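PDB 6SXJ: spectinomycin 9-adenylyltransferase from Enterococcus faecalis, which transfers the AMP moiety of ATP to the 9-hydroxyl of spectinomycin, releasing diphosphate and giving the host bacterium resistance to this antibiotic. Local coordinates for residues D179-S184 with I234-E239. Residues are numbered along the deposited sequence; the frame is centred on the assembly and turned at random.
Sequences DDETNS and IEWTNE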
ATOM      1  N   ASP A 179      -8.499 -14.092  -9.974  1.00 88.23           N
ATOM      2  CA  ASP A 179      -8.779 -12.932 -10.821  1.00 87.06           C
ATOM      3  C   ASP A 179      -7.939 -11.700 -10.490  1.00 86.95           C
ATOM      4  O   ASP A 179      -7.938 -10.730 -11.257  1.00 93.08           O
ATOM      5  CB  ASP A 179     -10.265 -12.568 -10.765  1.00 86.82           C
ATOM      6  CG  ASP A 179     -11.113 -13.451 -11.661  1.00 88.59           C
ATOM      7  OD1 ASP A 179     -11.990 -14.171 -11.135  1.00 86.40           O
ATOM      8  OD2 ASP A 179     -10.905 -13.430 -12.893  1.00 88.91           O
ATOM      9  N   ASP A 180      -7.234 -11.711  -9.360  1.00 85.92           N
ATOM     10  CA  ASP A 180      -6.153 -10.755  -9.141  1.00 87.97           C
ATOM     11  C   ASP A 180      -4.860 -11.552  -8.989  1.00 87.83           C
ATOM     12  O   ASP A 180      -4.088 -11.330  -8.050  1.00 86.85           O
ATOM     13  CB  ASP A 180      -6.419  -9.865  -7.923  1.00 85.65           C
ATOM     14  CG  ASP A 180      -6.684 -10.652  -6.666  1.00 90.20           C
ATOM     15  OD1 ASP A 180      -6.008 -10.383  -5.650  1.00 90.80           O
ATOM     16  OD2 ASP A 180      -7.577 -11.527  -6.688  1.00 91.01           O
ATOM     17  N   GLU A 181      -4.629 -12.487  -9.918  1.00 84.20           N
ATOM     18  CA  GLU A 181      -3.530 -13.440  -9.770  1.00 78.17           C
ATOM     19  C   GLU A 181      -2.193 -12.732  -9.641  1.00 77.54           C
ATOM     20  O   GLU A 181      -1.417 -13.010  -8.718  1.00 77.76           O
ATOM     21  CB  GLU A 181      -3.492 -14.393 -10.964  1.00 73.27           C
ATOM     22  CG  GLU A 181      -4.613 -15.399 -10.997  1.00 79.88           C
ATOM     23  CD  GLU A 181      -5.872 -14.823 -11.596  1.00 79.38           C
ATOM     24  OE1 GLU A 181      -5.993 -13.581 -11.637  1.00 85.77           O
ATOM     25  OE2 GLU A 181      -6.744 -15.608 -12.018  1.00 73.53           O
ATOM     26  N   THR A 182      -1.893 -11.823 -10.573  1.00 74.77           N
ATOM     27  CA  THR A 182      -0.579 -11.192 -10.596  1.00 78.85           C
ATOM     28  C   THR A 182      -0.270 -10.511  -9.268  1.00 74.95           C
ATOM     29  O   THR A 182       0.843 -10.631  -8.742  1.00 74.86           O
ATOM     30  CB  THR A 182      -0.495 -10.189 -11.752  1.00 81.32           C
ATOM     31  OG1 THR A 182      -0.938 -10.812 -12.967  1.00 83.37           O
ATOM     32  CG2 THR A 182       0.935  -9.711 -11.924  1.00 80.69           C
ATOM     33  N   ASN A 183      -1.238  -9.775  -8.720  1.00 79.72           N
ATOM     34  CA  ASN A 183      -1.014  -9.124  -7.433  1.00 82.25           C
ATOM     35  C   ASN A 183      -0.663 -10.153  -6.365  1.00 76.00           C
ATOM     36  O   ASN A 183       0.326 -10.002  -5.637  1.00 68.34           O
ATOM     37  CB  ASN A 183      -2.252  -8.322  -7.020  1.00 82.36           C
ATOM     38  CG  ASN A 183      -2.814  -7.488  -8.152  1.00 93.65           C
ATOM     39  OD1 ASN A 183      -2.972  -7.974  -9.274  1.00 98.64           O
ATOM     40  ND2 ASN A 183      -3.121  -6.229  -7.865  1.00 96.44           N
ATOM     41  N   SER A 184      -1.455 -11.224  -6.276  1.00 71.26           N
ATOM     42  CA  SER A 184      -1.289 -12.189  -5.194  1.00 72.41           C
ATOM     43  C   SER A 184       0.068 -12.878  -5.268  1.00 68.71           C
ATOM     44  O   SER A 184       0.768 -13.012  -4.257  1.00 76.18           O
ATOM     45  CB  SER A 184      -2.426 -13.210  -5.242  1.00 78.33           C
ATOM     46  OG  SER A 184      -3.637 -12.642  -4.774  1.00 83.62           O
ATOM     47  N   ILE A 234      -1.989 -11.286 -19.912  1.00110.81           N
ATOM     48  CA  ILE A 234      -1.433 -12.619 -19.742  1.00106.85           C
ATOM     49  C   ILE A 234      -2.493 -13.720 -19.761  1.00105.47           C
ATOM     50  O   ILE A 234      -2.192 -14.838 -20.194  1.00108.44           O
ATOM     51  CB  ILE A 234      -0.600 -12.688 -18.444  1.00 96.22           C
ATOM     52  CG1 ILE A 234       0.709 -11.906 -18.604  1.00 96.89           C
ATOM     53  CG2 ILE A 234      -0.328 -14.134 -18.057  1.00 96.69           C
ATOM     54  CD1 ILE A 234       1.613 -12.414 -19.717  1.00 97.44           C
ATOM     55  N   GLU A 235      -3.710 -13.452 -19.291  1.00100.47           N
ATOM     56  CA  GLU A 235      -4.779 -14.438 -19.402  1.00106.38           C
ATOM     57  C   GLU A 235      -4.417 -15.722 -18.663  1.00106.26           C
ATOM     58  O   GLU A 235      -3.923 -16.679 -19.266  1.00106.85           O
ATOM     59  CB  GLU A 235      -5.067 -14.729 -20.877  1.00107.14           C
ATOM     60  CG  GLU A 235      -6.228 -15.672 -21.121  1.00113.67           C
ATOM     61  CD  GLU A 235      -5.942 -16.656 -22.241  1.00127.62           C
ATOM     62  OE1 GLU A 235      -6.290 -16.356 -23.403  1.00130.29           O
ATOM     63  OE2 GLU A 235      -5.365 -17.728 -21.957  1.00136.82           O
ATOM     64  N   TRP A 236      -4.678 -15.754 -17.360  1.00 97.74           N
ATOM     65  CA  TRP A 236      -4.263 -16.860 -16.511  1.00 94.14           C
ATOM     66  C   TRP A 236      -5.209 -18.053 -16.561  1.00 94.42           C
ATOM     67  O   TRP A 236      -5.019 -19.002 -15.792  1.00 91.19           O
ATOM     68  CB  TRP A 236      -4.155 -16.394 -15.058  1.00 84.31           C
ATOM     69  CG  TRP A 236      -3.234 -15.242 -14.814  1.00 86.34           C
ATOM     70  CD1 TRP A 236      -3.552 -13.915 -14.841  1.00 81.84           C
ATOM     71  CD2 TRP A 236      -1.847 -15.318 -14.474  1.00 78.19           C
ATOM     72  NE1 TRP A 236      -2.446 -13.159 -14.544  1.00 75.57           N
ATOM     73  CE2 TRP A 236      -1.384 -13.996 -14.316  1.00 79.00           C
ATOM     74  CE3 TRP A 236      -0.949 -16.374 -14.291  1.00 79.02           C
ATOM     75  CZ2 TRP A 236      -0.066 -13.704 -13.983  1.00 75.23           C
ATOM     76  CZ3 TRP A 236       0.357 -16.081 -13.963  1.00 73.85           C
ATOM     77  CH2 TRP A 236       0.789 -14.758 -13.814  1.00 76.37           C
ATOM     78  N   THR A 237      -6.220 -18.034 -17.431  1.00100.90           N
ATOM     79  CA  THR A 237      -7.303 -19.005 -17.325  1.00101.02           C
ATOM     80  C   THR A 237      -6.839 -20.445 -17.503  1.00 99.22           C
ATOM     81  O   THR A 237      -7.597 -21.361 -17.166  1.00 88.41           O
ATOM     82  CB  THR A 237      -8.397 -18.681 -18.346  1.00 98.82           C
ATOM     83  OG1 THR A 237      -7.825 -18.580 -19.655  1.00104.58           O
ATOM     84  CG2 THR A 237      -9.083 -17.367 -17.990  1.00100.23           C
ATOM     85  N   ASN A 238      -5.623 -20.675 -18.005  1.00 95.41           N
ATOM     86  CA  ASN A 238      -5.092 -22.024 -18.144  1.00 95.40           C
ATOM     87  C   ASN A 238      -3.795 -22.257 -17.382  1.00 93.25           C
ATOM     88  O   ASN A 238      -3.344 -23.406 -17.305  1.00 91.17           O
ATOM     89  CB  ASN A 238      -4.863 -22.362 -19.626  1.00102.14           C
ATOM     90  CG  ASN A 238      -6.134 -22.800 -20.323  1.00109.02           C
ATOM     91  OD1 ASN A 238      -6.920 -21.969 -20.779  1.00118.03           O
ATOM     92  ND2 ASN A 238      -6.346 -24.108 -20.404  1.00109.36           N
ATOM     93  N   GLU A 239      -3.183 -21.216 -16.825  1.00 90.64           N
ATOM     94  CA  GLU A 239      -2.032 -21.405 -15.958  1.00 80.09           C
ATOM     95  C   GLU A 239      -2.479 -22.003 -14.628  1.00 79.86           C
ATOM     96  O   GLU A 239      -3.584 -21.743 -14.145  1.00 76.11           O
ATOM     97  CB  GLU A 239      -1.312 -20.079 -15.717  1.00 75.97           C
ATOM     98  CG  GLU A 239      -0.754 -19.433 -16.975  1.00 75.21           C
ATOM     99  CD  GLU A 239       0.435 -20.184 -17.538  1.00 76.51           C
ATOM    100  OE1 GLU A 239       1.374 -20.480 -16.765  1.00 81.45           O
ATOM    101  OE2 GLU A 239       0.432 -20.473 -18.753  1.00 79.82           O
TER
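Glu181, in the first turn of helix 181-196, faces Trp236 of the loop joining helices 216-229 and 241-253, their CA atoms 7.6 Å apart; the backbones stay well separated, and the side chains bridge the distance. The indole of Trp236 reaches across to the helix start and supplies all of the surface that 234-239 lays against 179-184. Glu181 CB sits almost exactly over its pyrrole ring, 3.8 Å from the centroid, a CH-pi contact. From there the turn about CB-CG of Glu181 (chi2 83°) swings the carboxylate over the CD1 side of the pyrrole towards Trp236 CB. The carboxylate plane lies only 12° from that of the ring. A weak bond from Asp179 N to Glu181 OE2 (3.1 Å) ties this folded side chain to the residues leading into the helix. On the opposite face of the indole, Ile234 CG2 rests 3.9 Å above the plane, so the ring is clamped between the loop's own isoleucine and the helix.

Thr182 meets the indole at its edge. Its OG1, near the ring plane, accepts a weak, bent hydrogen bond from Trp236 NE1 (3.2 Å, 125° at the hydrogen) and lies equally close to Trp236 CZ2. The same hydroxyl is hydrogen-bonded to Ser228 OG, linking it also to helix 216-229, while Val241 of helix 241-253 touches both Glu181 and Trp236. The contact thus packs the loop between helices 216-229 and 241-253 onto the first turn of helix 181-196, within the helical C-terminal domain of the aminoglycoside adenylyltransferase family.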